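Local coordinates for acetoacetate decarboxylase (Sphingomonas wittichii, PDB 5UPB) that is an acetoacetate decarboxylase-like lyase that probably acts on carbonyl substrates through a Schiff-base intermediate, at the interface of chains A and B and the interface of chains A and C. Numbering follows the deposited sequence. Chains: chain A/B/C, Acetoacetate decarboxylase.

Contact 1: the interface of chains A and B. Residues chain A 146-147, 162-164, 218; chain B 73.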
loop_
_atom_site.group_PDB
_atom_site.type_symbol
_atom_site.label_atom_id
_atom_site.label_comp_id
_atom_site.label_asym_id
_atom_site.label_seq_id
_atom_site.Cartn_x
_atom_site.Cartn_y
_atom_site.Cartn_z
ATOM N N VAL A 146 5.548 -25.265 -6.978
ATOM C CA VAL A 146 4.267 -24.674 -6.602
ATOM C C VAL A 146 4.290 -23.202 -6.971
ATOM O O VAL A 146 5.345 -22.557 -6.942
ATOM C CB VAL A 146 3.925 -24.892 -5.115
ATOM C CG1 VAL A 146 3.621 -26.381 -4.879
ATOM C CG2 VAL A 146 5.053 -24.405 -4.186
ATOM N N VAL A 147 3.128 -22.713 -7.414
ATOM C CA VAL A 147 2.879 -21.321 -7.789
ATOM C C VAL A 147 1.629 -20.855 -7.056
ATOM O O VAL A 147 0.694 -21.640 -6.859
ATOM C CB VAL A 147 2.698 -21.211 -9.313
ATOM C CG1 VAL A 147 2.388 -19.795 -9.716
ATOM C CG2 VAL A 147 3.959 -21.737 -10.012
ATOM N N GLY A 162 -3.765 -21.346 -7.124
ATOM C CA GLY A 162 -2.492 -22.018 -6.968
ATOM C C GLY A 162 -2.368 -23.151 -7.962
ATOM O O GLY A 162 -3.348 -23.590 -8.573
ATOM N N LEU A 163 -1.140 -23.616 -8.121
ATOM C CA LEU A 163 -0.813 -24.703 -9.049
ATOM C C LEU A 163 0.318 -25.518 -8.449
ATOM O O LEU A 163 1.317 -24.942 -8.009
ATOM C CB LEU A 163 -0.353 -24.134 -10.393
ATOM C CG LEU A 163 -0.108 -25.143 -11.487
ATOM C CD1 LEU A 163 -1.434 -25.761 -11.903
ATOM C CD2 LEU A 163 0.575 -24.442 -12.649
ATOM N N THR A 164 0.174 -26.852 -8.454
ATOM C CA THR A 164 1.299 -27.756 -8.219
ATOM C C THR A 164 1.648 -28.352 -9.579
ATOM O O THR A 164 0.838 -29.071 -10.170
ATOM C CB THR A 164 0.966 -28.867 -7.236
ATOM O OG1 THR A 164 0.569 -28.306 -5.989
ATOM C CG2 THR A 164 2.195 -29.737 -7.016
ATOM N N PHE A 218 -5.765 -25.091 -7.834
ATOM C CA PHE A 218 -6.770 -24.855 -6.819
ATOM C C PHE A 218 -7.196 -23.407 -6.932
ATOM O O PHE A 218 -6.446 -22.555 -7.407
ATOM C CB PHE A 218 -6.286 -25.184 -5.402
ATOM C CG PHE A 218 -5.791 -24.005 -4.638
ATOM C CD1 PHE A 218 -6.657 -23.134 -4.008
ATOM C CD2 PHE A 218 -4.438 -23.795 -4.526
ATOM C CE1 PHE A 218 -6.173 -22.036 -3.308
ATOM C CE2 PHE A 218 -3.943 -22.709 -3.837
ATOM C CZ PHE A 218 -4.814 -21.826 -3.221
ATOM N N LEU B 73 2.471 -22.038 -2.362
ATOM C CA LEU B 73 1.200 -22.454 -2.962
ATOM C C LEU B 73 0.004 -21.787 -2.276
ATOM O O LEU B 73 -0.949 -21.355 -2.931
ATOM C CB LEU B 73 1.011 -23.961 -2.832
ATOM C CG LEU B 73 -0.315 -24.543 -3.340
ATOM C CD1 LEU B 73 -0.417 -24.428 -4.832
ATOM C CD2 LEU B 73 -0.418 -26.036 -2.950
#
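B:Leu73 pushes its isobutyl group against the strands of chain A, where A:Val146, A:Gly162, A:Thr164 and A:Phe218 form the receiving surface. The packing is mainly apolar. CB of B:Leu73 rests 3.8 Å from CB of A:Val146, the two side chains meeting roughly at right angles. With CG anti to the backbone N (chi1 176°), the leucine fork projects onto the sheet. Its CD1 branch reaches between the strands, 3.8 Å from CA of A:Gly162, a residue whose missing side chain allows a methyl to approach the backbone. The CD2 branch turns to A:Thr164, 3.9 Å from the hydroxyl OG1.

Polar backbone atoms also border the methyl. CD1 stands 3.5 Å from the amide N of A:Leu163 and 3.6 Å from the carbonyl O of A:Val147, contacts of van der Waals type. Aromatic contacts close the far side. The A:Phe218 ring presents CE2 to the backbone O of B:Leu73 at 3.4 Å, with the oxygen in the ring plane, where the C-H rim, probably slightly positive, would suit a carbonyl. CE2 also touches CD1.

In the fold, the leucine of 3-10 helix 71-73 in one subunit packs across strands 146-153, 156-166 and 212-221 of the other.

Contact 2: the interface of chains A and B. Residues chain A 21-22, 64, 66, 206, 248; chain B 136-137.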
loop_
_atom_site.group_PDB
_atom_site.type_symbol
_atom_site.label_atom_id
_atom_site.label_comp_id
_atom_site.label_asym_id
_atom_site.label_seq_id
_atom_site.Cartn_x
_atom_site.Cartn_y
_atom_site.Cartn_z
ATOM N N TYR A 21 1.247 -0.123 -27.150
ATOM C CA TYR A 21 2.033 -0.715 -26.068
ATOM C C TYR A 21 2.377 -2.173 -26.335
ATOM O O TYR A 21 1.697 -2.865 -27.102
ATOM C CB TYR A 21 1.300 -0.619 -24.758
ATOM C CG TYR A 21 1.478 0.769 -24.159
ATOM C CD1 TYR A 21 0.807 1.884 -24.656
ATOM C CD2 TYR A 21 2.330 0.947 -23.072
ATOM C CE1 TYR A 21 1.005 3.143 -24.083
ATOM C CE2 TYR A 21 2.521 2.184 -22.498
ATOM C CZ TYR A 21 1.862 3.268 -22.995
ATOM O OH TYR A 21 2.112 4.469 -22.388
ATOM N N GLY A 22 3.482 -2.604 -25.728
ATOM C CA GLY A 22 3.813 -4.007 -25.640
ATOM C C GLY A 22 3.887 -4.421 -24.188
ATOM O O GLY A 22 4.311 -3.650 -23.327
ATOM N N THR A 64 5.215 -1.362 -21.860
ATOM C CA THR A 64 6.111 -0.363 -22.433
ATOM C C THR A 64 5.466 0.306 -23.637
ATOM O O THR A 64 4.999 -0.372 -24.561
ATOM C CB THR A 64 7.422 -0.998 -22.868
ATOM O OG1 THR A 64 7.996 -1.675 -21.757
ATOM C CG2 THR A 64 8.385 0.039 -23.377
ATOM N N GLU A 66 5.589 2.166 -27.146
ATOM C CA GLU A 66 6.464 2.056 -28.306
ATOM C C GLU A 66 7.215 3.356 -28.577
ATOM O O GLU A 66 8.305 3.335 -29.165
ATOM C CB GLU A 66 5.629 1.647 -29.521
ATOM C CG GLU A 66 6.451 1.233 -30.724
ATOM C CD GLU A 66 5.926 -0.023 -31.400
ATOM O OE1 GLU A 66 4.733 -0.360 -31.233
ATOM O OE2 GLU A 66 6.723 -0.683 -32.098
ATOM N N ASP A 206 0.345 -8.759 -31.880
ATOM C CA ASP A 206 1.512 -9.571 -31.638
ATOM C C ASP A 206 1.123 -10.391 -30.426
ATOM O O ASP A 206 0.469 -9.880 -29.502
ATOM C CB ASP A 206 2.731 -8.642 -31.457
ATOM C CG ASP A 206 4.069 -9.341 -31.678
ATOM O OD1 ASP A 206 4.273 -10.451 -31.162
ATOM O OD2 ASP A 206 4.923 -8.744 -32.366
ATOM N N ARG A 248 1.008 -7.251 -28.017
ATOM C CA ARG A 248 0.858 -5.860 -28.377
ATOM C C ARG A 248 -0.613 -5.704 -28.646
ATOM O O ARG A 248 -1.192 -6.504 -29.389
ATOM C CB ARG A 248 1.641 -5.424 -29.630
ATOM C CG ARG A 248 3.150 -5.162 -29.518
ATOM C CD ARG A 248 3.689 -4.744 -30.929
ATOM N NE ARG A 248 5.063 -4.214 -30.992
ATOM C CZ ARG A 248 6.153 -4.869 -31.415
ATOM N NH1 ARG A 248 6.106 -6.134 -31.852
ATOM N NH2 ARG A 248 7.318 -4.230 -31.406
ATOM N N PRO B 136 7.336 -7.655 -26.591
ATOM C CA PRO B 136 7.754 -7.561 -27.993
ATOM C C PRO B 136 8.254 -6.192 -28.380
ATOM O O PRO B 136 8.864 -6.065 -29.436
ATOM C CB PRO B 136 6.474 -7.890 -28.777
ATOM C CG PRO B 136 5.357 -7.497 -27.807
ATOM C CD PRO B 136 5.882 -7.720 -26.432
ATOM N N VAL B 137 7.999 -5.158 -27.584
ATOM C CA VAL B 137 8.525 -3.833 -27.921
ATOM C C VAL B 137 9.997 -3.740 -27.573
ATOM O O VAL B 137 10.779 -3.134 -28.301
ATOM C CB VAL B 137 7.728 -2.722 -27.206
ATOM C CG1 VAL B 137 8.443 -1.388 -27.346
ATOM C CG2 VAL B 137 6.337 -2.585 -27.805
#
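The guanidinium of A:Arg248, which lies against B:Pro136, is paired through NH1 with the carboxylate OD2 of A:Asp206 at 2.9 Å, a salt bridge whose hydrogen-bond geometry is weak. The oxygen sits in the guanidinium plane, at its edge. In this acetoacetate decarboxylase-family protein the arginine lies near the end of strand 235-249 and receives a loop of the partner subunit. At the other end of the group, NH2 faces the carboxylate OE2 of A:Glu66 in a looser, 3.7 Å salt bridge, to be read with caution because the glutamate is poorly ordered. The two acids probably help to orient the arginine and balance its charge.

One flat face of the guanidinium carries the peptide between B:Pro136 and B:Val137, with the proline C 3.6 Å above the plane and toward the rim. NH2 is near the proline O as well, but its N-H points away, so the approach is not a hydrogen bond. The arginine chain is extended from CG to NE, and its CG packs 3.6 Å from CG of B:Pro136; the two side chains run past each other in opposite directions. A rigid proline offers a firm surface for this long aliphatic stem.

B:Val137 splits its branches. CG2, anti to the carbonyl carbon, approaches CA of A:Gly22 at 3.6 Å, where the lack of a side chain admits the methyl. CG1, anti to the backbone N (chi1 169°), heads for CA of A:Glu66, 4.1 Å away.

Contact 3: the interface of chains A and C. Residues chain A 150, 157, 160; chain C 154-156, 225.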
loop_
_atom_site.group_PDB
_atom_site.type_symbol
_atom_site.label_atom_id
_atom_site.label_comp_id
_atom_site.label_asym_id
_atom_site.label_seq_id
_atom_site.Cartn_x
_atom_site.Cartn_y
_atom_site.Cartn_z
ATOM N N ILE A 150 -2.878 -14.374 -5.219
ATOM C CA ILE A 150 -3.957 -13.934 -4.343
ATOM C C ILE A 150 -4.285 -12.485 -4.685
ATOM O O ILE A 150 -3.429 -11.707 -5.125
ATOM C CB ILE A 150 -3.571 -14.095 -2.843
ATOM C CG1 ILE A 150 -4.756 -13.844 -1.913
ATOM C CG2 ILE A 150 -2.492 -13.097 -2.457
ATOM C CD1 ILE A 150 -4.510 -14.413 -0.513
ATOM N N THR A 157 -10.386 -10.730 1.061
ATOM C CA THR A 157 -9.850 -11.651 0.066
ATOM C C THR A 157 -10.869 -11.812 -1.058
ATOM O O THR A 157 -12.036 -12.132 -0.821
ATOM C CB THR A 157 -9.581 -13.011 0.689
ATOM O OG1 THR A 157 -8.773 -12.855 1.875
ATOM C CG2 THR A 157 -8.852 -13.870 -0.341
ATOM N N ARG A 160 -8.162 -16.746 -4.295
ATOM C CA ARG A 160 -6.836 -17.331 -4.236
ATOM C C ARG A 160 -6.724 -18.384 -5.332
ATOM O O ARG A 160 -7.695 -19.085 -5.607
ATOM C CB ARG A 160 -6.566 -18.010 -2.900
ATOM C CG ARG A 160 -6.915 -17.171 -1.698
ATOM C CD ARG A 160 -7.073 -18.049 -0.470
ATOM N NE ARG A 160 -5.816 -18.689 -0.084
ATOM C CZ ARG A 160 -5.749 -19.700 0.772
ATOM N NH1 ARG A 160 -6.860 -20.205 1.307
ATOM N NH2 ARG A 160 -4.574 -20.208 1.091
ATOM N N HIS C 154 -1.380 -10.097 3.869
ATOM C CA HIS C 154 -0.979 -11.091 2.840
ATOM C C HIS C 154 -2.149 -11.482 1.931
ATOM O O HIS C 154 -2.177 -12.561 1.355
ATOM C CB HIS C 154 -0.352 -12.331 3.485
ATOM C CG HIS C 154 1.077 -12.148 3.908
ATOM N ND1 HIS C 154 1.742 -13.067 4.697
ATOM C CD2 HIS C 154 1.977 -11.174 3.629
ATOM C CE1 HIS C 154 2.986 -12.661 4.889
ATOM N NE2 HIS C 154 3.155 -11.518 4.247
ATOM N N GLY C 155 -3.125 -10.609 1.789
ATOM C CA GLY C 155 -4.313 -10.893 1.018
ATOM C C GLY C 155 -5.429 -11.567 1.799
ATOM O O GLY C 155 -6.521 -11.744 1.246
ATOM N N PHE C 156 -5.209 -11.905 3.073
ATOM C CA PHE C 156 -6.199 -12.585 3.910
ATOM C C PHE C 156 -6.914 -11.600 4.824
ATOM O O PHE C 156 -6.271 -10.853 5.566
ATOM C CB PHE C 156 -5.539 -13.664 4.757
ATOM C CG PHE C 156 -4.813 -14.703 3.937
ATOM C CD1 PHE C 156 -5.519 -15.739 3.358
ATOM C CD2 PHE C 156 -3.449 -14.624 3.721
ATOM C CE1 PHE C 156 -4.858 -16.718 2.582
ATOM C CE2 PHE C 156 -2.780 -15.603 2.936
ATOM C CZ PHE C 156 -3.487 -16.621 2.356
ATOM N N PRO C 225 -3.139 -18.838 6.450
ATOM C CA PRO C 225 -2.194 -19.938 6.658
ATOM C C PRO C 225 -1.085 -19.592 7.620
ATOM O O PRO C 225 -0.464 -20.501 8.158
ATOM C CB PRO C 225 -1.583 -20.177 5.263
ATOM C CG PRO C 225 -2.290 -19.317 4.315
ATOM C CD PRO C 225 -3.117 -18.292 5.091
#
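A beta-hairpin tip of chain C, the tight turn joining strands 146-153 and 156-166, meets the equivalent strands of chain A in this acetoacetate decarboxylase-like protein. C:His154 and C:Gly155 have the left-handed backbone angles of a type I' turn, a conformation that glycine adopts easily. The turn offers the carbonyl O of C:Gly155 to the hydroxyl OG1 of A:Thr157, which donates a short hydrogen bond of 2.6 Å. The hydroxyl lies in the carbonyl plane, on a lone pair, with a C=O...donor angle of 136°. Its placement anti to the carbonyl carbon of its own residue (chi1 -52°) turns it toward the turn.

Next to this bond, the ring of C:Phe156 is held between aliphatic groups. CD1 of A:Ile150 sits over one face, offset toward the rim and 3.9 Å from the ring centroid, in a CH-pi contact, while CD of C:Pro225 lies over the opposite face, also toward the rim. Isoleucine suits the spot because its CG1 arm carries a methyl across to the ring, and CD1 also touches CA of C:Gly155 at 3.8 Å.

A:Arg160 comes to the ring's edge. Its guanidinium is steeply turned, the planes 74° apart, and C:Phe156 CE1 points onto the guanidinium face, 3.6 Å from CZ. The bend at chi3 helps bring the group there.

Contact 4: the interface of chains A and B. Residues chain A 130-132, 135, 138; chain B 62, 64, 72.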
loop_
_atom_site.group_PDB
_atom_site.type_symbol
_atom_site.label_atom_id
_atom_site.label_comp_id
_atom_site.label_asym_id
_atom_site.label_seq_id
_atom_site.Cartn_x
_atom_site.Cartn_y
_atom_site.Cartn_z
ATOM N N ARG A 130 5.967 -17.048 -7.963
ATOM C CA ARG A 130 6.534 -18.229 -8.632
ATOM C C ARG A 130 7.936 -18.488 -8.106
ATOM O O ARG A 130 8.635 -17.555 -7.679
ATOM C CB ARG A 130 6.540 -18.100 -10.156
ATOM C CG ARG A 130 5.216 -17.672 -10.661
ATOM C CD ARG A 130 4.989 -17.950 -12.146
ATOM N NE ARG A 130 6.078 -17.539 -13.002
ATOM C CZ ARG A 130 6.242 -17.955 -14.262
ATOM N NH1 ARG A 130 5.364 -18.790 -14.859
ATOM N NH2 ARG A 130 7.274 -17.505 -14.944
ATOM N N PRO A 131 8.356 -19.747 -8.081
ATOM C CA PRO A 131 9.700 -20.069 -7.582
ATOM C C PRO A 131 10.793 -19.481 -8.466
ATOM O O PRO A 131 10.809 -19.666 -9.690
ATOM C CB PRO A 131 9.714 -21.590 -7.591
ATOM C CG PRO A 131 8.755 -21.979 -8.711
ATOM C CD PRO A 131 7.678 -20.921 -8.668
ATOM N N HIS A 132 11.716 -18.787 -7.838
ATOM C CA HIS A 132 12.781 -18.165 -8.593
ATOM C C HIS A 132 13.791 -19.231 -9.031
ATOM O O HIS A 132 14.218 -20.048 -8.210
ATOM C CB HIS A 132 13.465 -17.093 -7.753
ATOM C CG HIS A 132 14.390 -16.226 -8.542
ATOM N ND1 HIS A 132 15.602 -16.659 -9.017
ATOM C CD2 HIS A 132 14.265 -14.933 -8.943
ATOM C CE1 HIS A 132 16.188 -15.678 -9.683
ATOM N NE2 HIS A 132 15.407 -14.613 -9.632
ATOM N N ASN A 135 16.736 -19.956 -6.745
ATOM C CA ASN A 135 16.484 -20.358 -5.347
ATOM C C ASN A 135 17.014 -21.759 -5.110
ATOM O O ASN A 135 16.533 -22.697 -5.758
ATOM C CB ASN A 135 15.002 -20.319 -5.022
ATOM C CG ASN A 135 14.735 -20.474 -3.528
ATOM O OD1 ASN A 135 15.308 -21.333 -2.858
ATOM N ND2 ASN A 135 13.822 -19.663 -3.009
ATOM N N THR A 138 14.297 -24.590 -3.866
ATOM C CA THR A 138 13.219 -25.065 -4.713
ATOM C C THR A 138 13.595 -25.222 -6.158
ATOM O O THR A 138 12.929 -25.997 -6.861
ATOM C CB THR A 138 12.034 -24.106 -4.689
ATOM O OG1 THR A 138 12.458 -22.805 -5.164
ATOM C CG2 THR A 138 11.440 -24.033 -3.262
ATOM N N GLN B 62 12.806 -13.650 -3.723
ATOM C CA GLN B 62 11.870 -14.750 -3.513
ATOM C C GLN B 62 12.554 -15.675 -2.528
ATOM O O GLN B 62 13.579 -16.277 -2.857
ATOM C CB GLN B 62 11.574 -15.452 -4.832
ATOM C CG GLN B 62 10.432 -16.431 -4.777
ATOM C CD GLN B 62 10.817 -17.756 -4.232
ATOM O OE1 GLN B 62 11.560 -18.536 -4.854
ATOM N NE2 GLN B 62 10.383 -18.004 -3.002
ATOM N N THR B 64 12.350 -18.788 0.600
ATOM C CA THR B 64 11.646 -20.010 0.962
ATOM C C THR B 64 12.321 -20.645 2.160
ATOM O O THR B 64 13.545 -20.758 2.190
ATOM C CB THR B 64 11.649 -21.029 -0.179
ATOM O OG1 THR B 64 11.090 -20.449 -1.359
ATOM C CG2 THR B 64 10.895 -22.285 0.222
ATOM N N MET B 72 4.611 -21.298 -0.726
ATOM C CA MET B 72 4.213 -20.379 -1.775
ATOM C C MET B 72 2.852 -20.747 -2.382
ATOM O O MET B 72 2.118 -19.847 -2.829
ATOM C CB MET B 72 5.321 -20.357 -2.820
ATOM C CG MET B 72 4.929 -19.856 -4.145
ATOM S SD MET B 72 6.331 -19.710 -5.316
ATOM C CE MET B 72 7.644 -19.023 -4.343
#
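The thioether of B:Met72 forms the apolar centre, with SD pressed to the peptide joining A:Arg130 and A:Pro131. The sulfur is 3.6 Å from CA of A:Arg130 and 3.8 Å from CD of the proline ring, whose side chain it meets at about a right angle. Methionine suits this place: its flexible, polarisable tip, here bent at chi3 (-42°), can follow the contour of a backbone. Nearby, CB of A:His132 packs on CB of B:Gln62, while the methyls CG2 of A:Thr138 and B:Thr64 touch tip to tip at 3.9 Å.

Outward from this packing, the side-chain amide of B:Gln62 supplies the polar contacts. Its chain bends at chi2 (-82°), bringing OE1 to the backbone N of A:His132, which donates an almost straight hydrogen bond of 3.0 Å. A:Asn135 donates from ND2 to the same oxygen at 3.1 Å, from above the carbonyl plane and on the face opposite to the histidine N-H. Two donors thus grip one carbonyl, and an amide fits because it can accept across the interface and donate within its own chain. The rotation of that amide is further fixed by NE2, which donates 3.0 Å to the hydroxyl OG1 of B:Thr64, lying practically in the amide plane.

Contacts 1, 3 and 4 lie close together, their C-alpha centres about 14 Å (1 to 3), 12 Å (1 to 4) and 18 Å (3 to 4) apart, whereas contact 2 is 28 to 31 Å from each. Strands 146-153 and 156-166 of chain A serve both contacts 1 and 3, so one hairpin could couple two partners in the deposited tetramer. The 3-10 helix 71-73 of chain B joins contacts 1 and 4. Contacts 2 and 4 use the same segments, strand 53-65 and the loop after strand 125-129, with chains exchanged; two-fold symmetry therefore probably places the twin of contact 2 beside contact 4.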